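PDB 5W4A: P-granule scaffold from Caenorhabditis japonica, which probably serves as a self-associating scaffold of germ granules (P granules), in which mRNA is repressed, this N-terminal domain being seen as a two-chain assembly. Local coordinates for residues D169-Y173 with I193-F197; I14-F18 with G165-D169; M78-L82 with H106-L111. All blocks are in the same frame, centred on the assembly; numbering follows the deposited sequence.

How the contacts relate
From the N terminus, the strand 14-16 and the turn after it meet the 165-169 loop in contact 2, which closes a loop of 146 residues, most of them helical. Contact 3 lies within that loop, joining helix 71-84 to the turns at 106-111. Contact 1 opens where contact 2 ends, at the shared Asp169, and pairs helix 169-179 with helix 187-201 in a short local closure. Contacts 1 and 2 touch through Asp171, which bonds Thr16 and Tyr17, and both reach the second subunit. Tyr17 and Phe18 bond to Asp79 and Thr80, so contact 2 bridges the other two, whose centres lie about 23 Å apart across the chain's centre.

Contact 1 of 3, residues D169-Y173 with I193-F197; sequences DFDAY and IRDNF
Two neighbouring helices of this mainly helical domain, 169-179 and 187-201, pack here about midway between antiparallel and perpendicular: the axes of the short segments approach to 8.7 Å, with 136° between their N-to-C directions and a signed crossing angle of -136°. Both segments are regular alpha helix. In register, Asp169 CA lies 5.6 Å from Phe197 CA, and Tyr173 CA 6.3 Å from Arg194 CA. Tyr173, Phe197 and Asp169 bury the most surface. Tyr173 (chi1 t) suits its place by being apolar along its length and polar at its tip: its CB rests 4.2 Å from Ile193 CG2, while its hydroxyl meets Arg194, bent at chi3 (m), whose guanidinium also forms a salt bridge with Glu182. Phe197 (chi1 t) offers a ring face to Phe170, also t. Phe170 CB sits 4.2 Å from the Phe197 ring centroid in a CH-pi contact, and the two ring planes are inclined at 46°. To one side, small Ala172 admits the branched Ile193, with Ala172 CB 4.0 Å from Ile193 CG2. Asp169, in the first turn of its helix, takes rotamer m; its OD2 accepts a 2.9 Å hydrogen bond from Asn196 ND2, and its OD1 pairs with Lys134 of the second subunit, so this end of the contact belongs to the dimer interface. At the other end, Arg194 NE donates to Tyr173 OH at 3.0 Å.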
loop_
_atom_site.group_PDB
_atom_site.type_symbol
_atom_site.label_atom_id
_atom_site.label_comp_id
_atom_site.label_asym_id
_atom_site.label_seq_id
_atom_site.Cartn_x
_atom_site.Cartn_y
_atom_site.Cartn_z
ATOM N N ASP C 169 0.325 -2.825 12.101
ATOM C CA ASP C 169 1.544 -2.293 12.706
ATOM C C ASP C 169 2.172 -3.251 13.711
ATOM O O ASP C 169 3.402 -3.338 13.781
ATOM C CB ASP C 169 1.238 -0.936 13.354
ATOM C CG ASP C 169 0.498 -0.018 12.404
ATOM O OD1 ASP C 169 -0.723 -0.257 12.185
ATOM O OD2 ASP C 169 1.165 0.888 11.847
ATOM N N PHE C 170 1.363 -3.975 14.499
ATOM C CA PHE C 170 1.929 -4.952 15.418
ATOM C C PHE C 170 2.796 -5.972 14.685
ATOM O O PHE C 170 3.902 -6.303 15.129
ATOM C CB PHE C 170 0.799 -5.663 16.178
ATOM C CG PHE C 170 1.250 -6.792 17.041
ATOM C CD1 PHE C 170 2.067 -6.535 18.149
ATOM C CD2 PHE C 170 0.876 -8.103 16.777
ATOM C CE1 PHE C 170 2.447 -7.563 18.992
ATOM C CE2 PHE C 170 1.262 -9.139 17.640
ATOM C CZ PHE C 170 2.055 -8.854 18.727
ATOM N N ASP C 171 2.302 -6.505 13.576
ATOM C CA ASP C 171 3.049 -7.534 12.867
ATOM C C ASP C 171 4.333 -6.947 12.295
ATOM O O ASP C 171 5.393 -7.602 12.346
ATOM C CB ASP C 171 2.199 -8.136 11.751
ATOM C CG ASP C 171 1.060 -8.994 12.246
ATOM O OD1 ASP C 171 0.993 -9.242 13.477
ATOM O OD2 ASP C 171 0.230 -9.417 11.392
ATOM N N ALA C 172 4.252 -5.739 11.720
ATOM C CA ALA C 172 5.453 -5.101 11.194
ATOM C C ALA C 172 6.476 -4.902 12.293
ATOM O O ALA C 172 7.676 -5.140 12.087
ATOM C CB ALA C 172 5.101 -3.769 10.523
ATOM N N TYR C 173 6.011 -4.519 13.485
ATOM C CA TYR C 173 6.897 -4.317 14.635
ATOM C C TYR C 173 7.542 -5.623 15.080
ATOM O O TYR C 173 8.753 -5.666 15.335
ATOM C CB TYR C 173 6.118 -3.674 15.787
ATOM C CG TYR C 173 7.019 -3.289 16.936
ATOM C CD1 TYR C 173 7.909 -2.228 16.790
ATOM C CD2 TYR C 173 7.029 -4.001 18.109
ATOM C CE1 TYR C 173 8.766 -1.868 17.791
ATOM C CE2 TYR C 173 7.893 -3.612 19.173
ATOM C CZ TYR C 173 8.750 -2.557 18.975
ATOM O OH TYR C 173 9.656 -2.139 19.942
ATOM N N ILE C 193 6.227 3.148 13.262
ATOM C CA ILE C 193 5.507 1.885 13.375
ATOM C C ILE C 193 5.260 1.551 14.840
ATOM O O ILE C 193 4.147 1.175 15.224
ATOM C CB ILE C 193 6.274 0.751 12.677
ATOM C CG1 ILE C 193 6.359 1.027 11.178
ATOM C CG2 ILE C 193 5.594 -0.607 12.913
ATOM C CD1 ILE C 193 7.196 0.035 10.396
ATOM N N ARG C 194 6.307 1.657 15.646
ATOM C CA ARG C 194 6.182 1.426 17.088
ATOM C C ARG C 194 5.125 2.336 17.690
ATOM O O ARG C 194 4.260 1.891 18.457
ATOM C CB ARG C 194 7.518 1.645 17.762
ATOM C CG ARG C 194 7.527 1.371 19.278
ATOM C CD ARG C 194 8.889 1.707 19.882
ATOM N NE ARG C 194 9.971 0.819 19.441
ATOM C CZ ARG C 194 11.011 1.163 18.662
ATOM N NH1 ARG C 194 11.168 2.404 18.198
ATOM N NH2 ARG C 194 11.920 0.244 18.342
ATOM N N ASP C 195 5.173 3.623 17.353
ATOM C CA ASP C 195 4.212 4.566 17.912
ATOM C C ASP C 195 2.787 4.281 17.456
ATOM O O ASP C 195 1.853 4.440 18.247
ATOM C CB ASP C 195 4.624 5.997 17.581
ATOM C CG ASP C 195 5.794 6.476 18.432
ATOM O OD1 ASP C 195 6.115 5.821 19.454
ATOM O OD2 ASP C 195 6.420 7.504 18.078
ATOM N N ASN C 196 2.586 3.837 16.199
ATOM C CA ASN C 196 1.260 3.409 15.750
ATOM C C ASN C 196 0.724 2.264 16.613
ATOM O O ASN C 196 -0.441 2.265 17.018
ATOM C CB ASN C 196 1.290 2.954 14.293
ATOM C CG ASN C 196 1.470 4.101 13.326
ATOM O OD1 ASN C 196 1.412 5.298 13.685
ATOM N ND2 ASN C 196 1.702 3.733 12.063
ATOM N N PHE C 197 1.572 1.278 16.891
ATOM C CA PHE C 197 1.163 0.170 17.751
ATOM C C PHE C 197 0.898 0.650 19.178
ATOM O O PHE C 197 -0.152 0.318 19.761
ATOM C CB PHE C 197 2.232 -0.923 17.733
ATOM C CG PHE C 197 1.930 -2.062 18.658
ATOM C CD1 PHE C 197 0.666 -2.621 18.685
ATOM C CD2 PHE C 197 2.912 -2.597 19.453
ATOM C CE1 PHE C 197 0.355 -3.681 19.565
ATOM C CE2 PHE C 197 2.607 -3.681 20.312
ATOM C CZ PHE C 197 1.336 -4.206 20.340
#

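Contact 2 of 3, residues I14-F18 with G165-D169; sequences IRTYF and GLDLD
Arg15 reaches across on a side chain extended through chi1, chi2 and chi3 (all t), with chi4 turned to 91°. That turn sets the guanidinium edge against a backbone carbonyl, so both Arg15 NE (3.0 Å) and Arg15 NH2 (2.9 Å) donate to Leu166 O; a long side chain with several donors suits a loop that presents a backbone carbonyl to it. Arg15 NH2 also forms a salt bridge with Glu136. The aliphatic part of Arg15 lies along the loop, its CD 3.3 Å from Asp167 O. Strand 14-16, the second arm of a small antiparallel beta hairpin with strand 9-11, thus packs against the loop leading into helix 169-179, where Leu168 occupies the N-cap position. Asp167 has left-handed backbone angles (54/37), and its carboxylate pairs with Lys134 of the second subunit. Thr16 CA and Leu168 CA stand 5.8 Å apart. Leu168, in the mt rotamer (chi1 -68°, chi2 173°), puts CD2 3.7 Å from Thr16 CA and 3.6 Å from Tyr17 N, while its CD1 touches Tyr17 CB at 4.0 Å. Tyr17 (chi1 t) carries its hydroxyl to a hydrogen bond with Asp79. A water donates to Arg15 O at 2.7 Å and to Asp167 O at 2.9 Å.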
loop_
_atom_site.group_PDB
_atom_site.type_symbol
_atom_site.label_atom_id
_atom_site.label_comp_id
_atom_site.label_asym_id
_atom_site.label_seq_id
_atom_site.Cartn_x
_atom_site.Cartn_y
_atom_site.Cartn_z
ATOM N N ILE C 14 -4.819 -5.445 20.058
ATOM C CA ILE C 14 -3.710 -5.971 19.272
ATOM C C ILE C 14 -4.333 -6.635 18.039
ATOM O O ILE C 14 -4.896 -7.725 18.123
ATOM C CB ILE C 14 -2.817 -6.945 20.048
ATOM C CG1 ILE C 14 -2.314 -6.323 21.375
ATOM C CG2 ILE C 14 -1.637 -7.319 19.134
ATOM C CD1 ILE C 14 -1.304 -7.200 22.150
ATOM N N ARG C 15 -4.219 -5.968 16.889
ATOM C CA ARG C 15 -4.689 -6.462 15.605
ATOM C C ARG C 15 -3.533 -7.145 14.868
ATOM O O ARG C 15 -2.436 -6.577 14.747
ATOM C CB ARG C 15 -5.226 -5.277 14.806
ATOM C CG ARG C 15 -5.636 -5.551 13.408
ATOM C CD ARG C 15 -6.293 -4.236 12.848
ATOM N NE ARG C 15 -6.409 -4.266 11.417
ATOM C CZ ARG C 15 -7.442 -4.706 10.720
ATOM N NH1 ARG C 15 -8.532 -5.199 11.315
ATOM N NH2 ARG C 15 -7.375 -4.637 9.419
ATOM N N THR C 16 -3.761 -8.384 14.425
ATOM C CA THR C 16 -2.677 -9.224 13.917
ATOM C C THR C 16 -3.181 -10.217 12.874
ATOM O O THR C 16 -4.296 -10.716 12.950
ATOM C CB THR C 16 -1.972 -9.950 15.083
ATOM O OG1 THR C 16 -0.871 -10.723 14.574
ATOM C CG2 THR C 16 -2.880 -10.860 15.846
ATOM N N TYR C 17 -2.349 -10.464 11.850
ATOM C CA TYR C 17 -2.512 -11.620 10.968
ATOM C C TYR C 17 -1.498 -12.707 11.321
ATOM O O TYR C 17 -1.867 -13.870 11.533
ATOM C CB TYR C 17 -2.371 -11.234 9.470
ATOM C CG TYR C 17 -2.374 -12.475 8.658
ATOM C CD1 TYR C 17 -3.538 -13.233 8.517
ATOM C CD2 TYR C 17 -1.191 -12.976 8.127
ATOM C CE1 TYR C 17 -3.533 -14.452 7.889
ATOM C CE2 TYR C 17 -1.174 -14.184 7.479
ATOM C CZ TYR C 17 -2.347 -14.919 7.360
ATOM O OH TYR C 17 -2.366 -16.126 6.723
ATOM N N PHE C 18 -0.219 -12.332 11.420
ATOM C CA PHE C 18 0.872 -13.309 11.471
ATOM C C PHE C 18 1.127 -13.865 12.871
ATOM O O PHE C 18 1.754 -14.919 12.997
ATOM C CB PHE C 18 2.169 -12.671 10.956
ATOM C CG PHE C 18 2.195 -12.430 9.467
ATOM C CD1 PHE C 18 1.885 -11.181 8.940
ATOM C CD2 PHE C 18 2.545 -13.460 8.587
ATOM C CE1 PHE C 18 1.910 -10.967 7.574
ATOM C CE2 PHE C 18 2.580 -13.240 7.222
ATOM C CZ PHE C 18 2.245 -12.003 6.711
ATOM N N GLY C 165 -0.481 -0.420 6.324
ATOM C CA GLY C 165 -1.630 0.019 5.552
ATOM C C GLY C 165 -2.883 -0.782 5.799
ATOM O O GLY C 165 -3.962 -0.354 5.371
ATOM N N LEU C 166 -2.751 -1.967 6.410
ATOM C CA LEU C 166 -3.864 -2.779 6.899
ATOM C C LEU C 166 -4.035 -2.675 8.416
ATOM O O LEU C 166 -4.738 -3.493 9.028
ATOM C CB LEU C 166 -3.645 -4.236 6.488
ATOM C CG LEU C 166 -3.487 -4.516 4.994
ATOM C CD1 LEU C 166 -3.021 -5.942 4.736
ATOM C CD2 LEU C 166 -4.827 -4.265 4.332
ATOM N N ASP C 167 -3.422 -1.663 9.029
ATOM C CA ASP C 167 -3.387 -1.501 10.473
ATOM C C ASP C 167 -2.844 -2.758 11.148
ATOM O O ASP C 167 -3.256 -3.126 12.252
ATOM C CB ASP C 167 -4.759 -1.099 11.019
ATOM C CG ASP C 167 -5.135 0.341 10.661
ATOM O OD1 ASP C 167 -4.290 1.088 10.116
ATOM O OD2 ASP C 167 -6.296 0.731 10.938
ATOM N N LEU C 168 -1.857 -3.386 10.496
ATOM C CA LEU C 168 -1.087 -4.500 11.046
ATOM C C LEU C 168 0.287 -4.031 11.523
ATOM O O LEU C 168 1.283 -4.763 11.446
ATOM C CB LEU C 168 -0.987 -5.627 10.010
ATOM C CG LEU C 168 -2.316 -6.326 9.704
ATOM C CD1 LEU C 168 -2.155 -7.304 8.568
ATOM C CD2 LEU C 168 -2.890 -7.005 10.962
ATOM N N ASP C 169 0.325 -2.825 12.101
ATOM C CA ASP C 169 1.544 -2.293 12.706
ATOM C C ASP C 169 2.172 -3.251 13.711
ATOM O O ASP C 169 3.402 -3.338 13.781
ATOM C CB ASP C 169 1.238 -0.936 13.354
ATOM C CG ASP C 169 0.498 -0.018 12.404
ATOM O OD1 ASP C 169 -0.723 -0.257 12.185
ATOM O OD2 ASP C 169 1.165 0.888 11.847
HETATM O O HOH W 1 -1.621 -4.026 14.426
#

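Contact 3 of 3, residues M78-L82 with H106-L111; sequences MDTLL and HDLSIL
A buried histidine-carboxylate pair joins helix 71-84 to the connection between helices 89-100 and 116-131. Segment 78-82 is regular alpha helix; facing it are two type I beta turns, His106 to Ser109 and Leu108 to Leu111. Met78 CA and His106 CA are the nearest CA pair, 7.6 Å apart. His106 (chi1 t, chi2 -85°) directs its imidazole at the helix, and its NE2 donates to Asp79 OD1 at 2.7 Å, the oxygen lying near the ring plane. On its other side the ring works for its own turn: His106 ND1 accepts from Leu108 N at 3.0 Å, while Ser109 OG donates to His106 O at 2.7 Å. Apolar residues one helical turn apart approach the imidazole from one side of its plane, selenomethionine Met78 with CB 3.7 Å from His106 CD2, and Leu82 (mt rotamer) with CD1 3.7 Å from His106 CE1. Leu82 CD1 also comes within 4.3 Å of both Leu108 CD1 and Leu111 CD1, extending the apolar packing. Asp79 OD2 is shared by Arg6 and Tyr17. With ND1 accepting and NE2 donating, His106 needs just one proton, on NE2, while Asp79 as acceptor of these bonds is best understood as a carboxylate balanced by Arg6.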
loop_
_atom_site.group_PDB
_atom_site.type_symbol
_atom_site.label_atom_id
_atom_site.label_comp_id
_atom_site.label_asym_id
_atom_site.label_seq_id
_atom_site.Cartn_x
_atom_site.Cartn_y
_atom_site.Cartn_z
HETATM N N MSE C 78 2.377 -20.947 8.980
HETATM C CA MSE C 78 3.288 -21.244 7.870
HETATM C C MSE C 78 3.599 -20.000 7.024
HETATM O O MSE C 78 4.722 -19.852 6.521
HETATM C CB MSE C 78 2.713 -22.334 7.002
HETATM C CG MSE C 78 2.815 -23.679 7.713
HETATM SE SE MSE C 78 1.894 -25.105 6.783
HETATM C CE MSE C 78 3.107 -25.264 5.277
ATOM N N ASP C 79 2.610 -19.118 6.823
ATOM C CA ASP C 79 2.890 -17.802 6.250
ATOM C C ASP C 79 3.971 -17.100 7.057
ATOM O O ASP C 79 4.912 -16.537 6.497
ATOM C CB ASP C 79 1.650 -16.897 6.221
ATOM C CG ASP C 79 0.687 -17.170 5.085
ATOM O OD1 ASP C 79 0.942 -17.976 4.162
ATOM O OD2 ASP C 79 -0.380 -16.514 5.091
ATOM N N THR C 80 3.837 -17.109 8.379
ATOM C CA THR C 80 4.829 -16.457 9.236
ATOM C C THR C 80 6.205 -17.091 9.051
ATOM O O THR C 80 7.203 -16.380 8.952
ATOM C CB THR C 80 4.377 -16.515 10.692
ATOM O OG1 THR C 80 3.015 -16.048 10.707
ATOM C CG2 THR C 80 5.256 -15.629 11.586
ATOM N N LEU C 81 6.269 -18.420 8.961
ATOM C CA LEU C 81 7.551 -19.084 8.732
ATOM C C LEU C 81 8.199 -18.605 7.427
ATOM O O LEU C 81 9.408 -18.322 7.376
ATOM C CB LEU C 81 7.367 -20.595 8.703
ATOM C CG LEU C 81 6.936 -21.315 9.977
ATOM C CD1 LEU C 81 6.802 -22.802 9.660
ATOM C CD2 LEU C 81 7.898 -21.109 11.128
ATOM N N LEU C 82 7.421 -18.495 6.353
ATOM C CA LEU C 82 7.989 -18.014 5.096
ATOM C C LEU C 82 8.524 -16.597 5.231
ATOM O O LEU C 82 9.582 -16.269 4.684
ATOM C CB LEU C 82 6.956 -18.052 3.983
ATOM C CG LEU C 82 6.513 -19.442 3.544
ATOM C CD1 LEU C 82 5.495 -19.320 2.435
ATOM C CD2 LEU C 82 7.737 -20.242 3.063
ATOM N N HIS C 106 -0.075 -25.753 1.733
ATOM C CA HIS C 106 0.097 -24.312 1.670
ATOM C C HIS C 106 -0.015 -23.837 0.225
ATOM O O HIS C 106 0.508 -24.486 -0.698
ATOM C CB HIS C 106 1.442 -23.936 2.273
ATOM C CG HIS C 106 1.562 -22.476 2.545
ATOM N ND1 HIS C 106 1.950 -21.571 1.582
ATOM C CD2 HIS C 106 1.318 -21.761 3.668
ATOM C CE1 HIS C 106 1.926 -20.356 2.099
ATOM N NE2 HIS C 106 1.560 -20.447 3.367
ATOM N N ASP C 107 -0.705 -22.708 0.025
ATOM C CA ASP C 107 -0.993 -22.230 -1.327
ATOM C C ASP C 107 0.249 -21.722 -2.064
ATOM O O ASP C 107 0.197 -21.564 -3.289
ATOM C CB ASP C 107 -2.082 -21.133 -1.339
ATOM C CG ASP C 107 -1.775 -19.951 -0.419
ATOM O OD1 ASP C 107 -1.184 -20.138 0.648
ATOM O OD2 ASP C 107 -2.170 -18.848 -0.779
ATOM N N LEU C 108 1.347 -21.462 -1.361
ATOM C CA LEU C 108 2.590 -21.045 -2.003
ATOM C C LEU C 108 3.601 -22.182 -2.079
ATOM O O LEU C 108 4.803 -21.927 -2.176
ATOM C CB LEU C 108 3.195 -19.841 -1.283
ATOM C CG LEU C 108 2.321 -18.583 -1.190
ATOM C CD1 LEU C 108 3.046 -17.400 -0.503
ATOM C CD2 LEU C 108 1.768 -18.195 -2.541
ATOM N N SER C 109 3.122 -23.422 -2.053
ATOM C CA SER C 109 3.972 -24.603 -2.119
ATOM C C SER C 109 4.869 -24.649 -3.350
ATOM O O SER C 109 5.792 -25.462 -3.371
ATOM C CB SER C 109 3.096 -25.863 -2.090
ATOM O OG SER C 109 2.646 -26.146 -0.773
ATOM N N ILE C 110 4.631 -23.824 -4.378
ATOM C CA ILE C 110 5.539 -23.837 -5.528
ATOM C C ILE C 110 6.934 -23.367 -5.133
ATOM O O ILE C 110 7.929 -23.788 -5.736
ATOM C CB ILE C 110 4.996 -22.997 -6.701
ATOM C CG1 ILE C 110 4.845 -21.522 -6.320
ATOM C CG2 ILE C 110 3.712 -23.604 -7.231
ATOM C CD1 ILE C 110 4.589 -20.637 -7.523
ATOM N N LEU C 111 7.037 -22.483 -4.136
ATOM C CA LEU C 111 8.338 -22.096 -3.599
ATOM C C LEU C 111 9.151 -23.317 -3.190
ATOM O O LEU C 111 10.238 -23.568 -3.720
ATOM C CB LEU C 111 8.160 -21.175 -2.393
ATOM C CG LEU C 111 7.870 -19.708 -2.665
ATOM C CD1 LEU C 111 7.558 -19.017 -1.340
ATOM C CD2 LEU C 111 9.049 -19.032 -3.363
#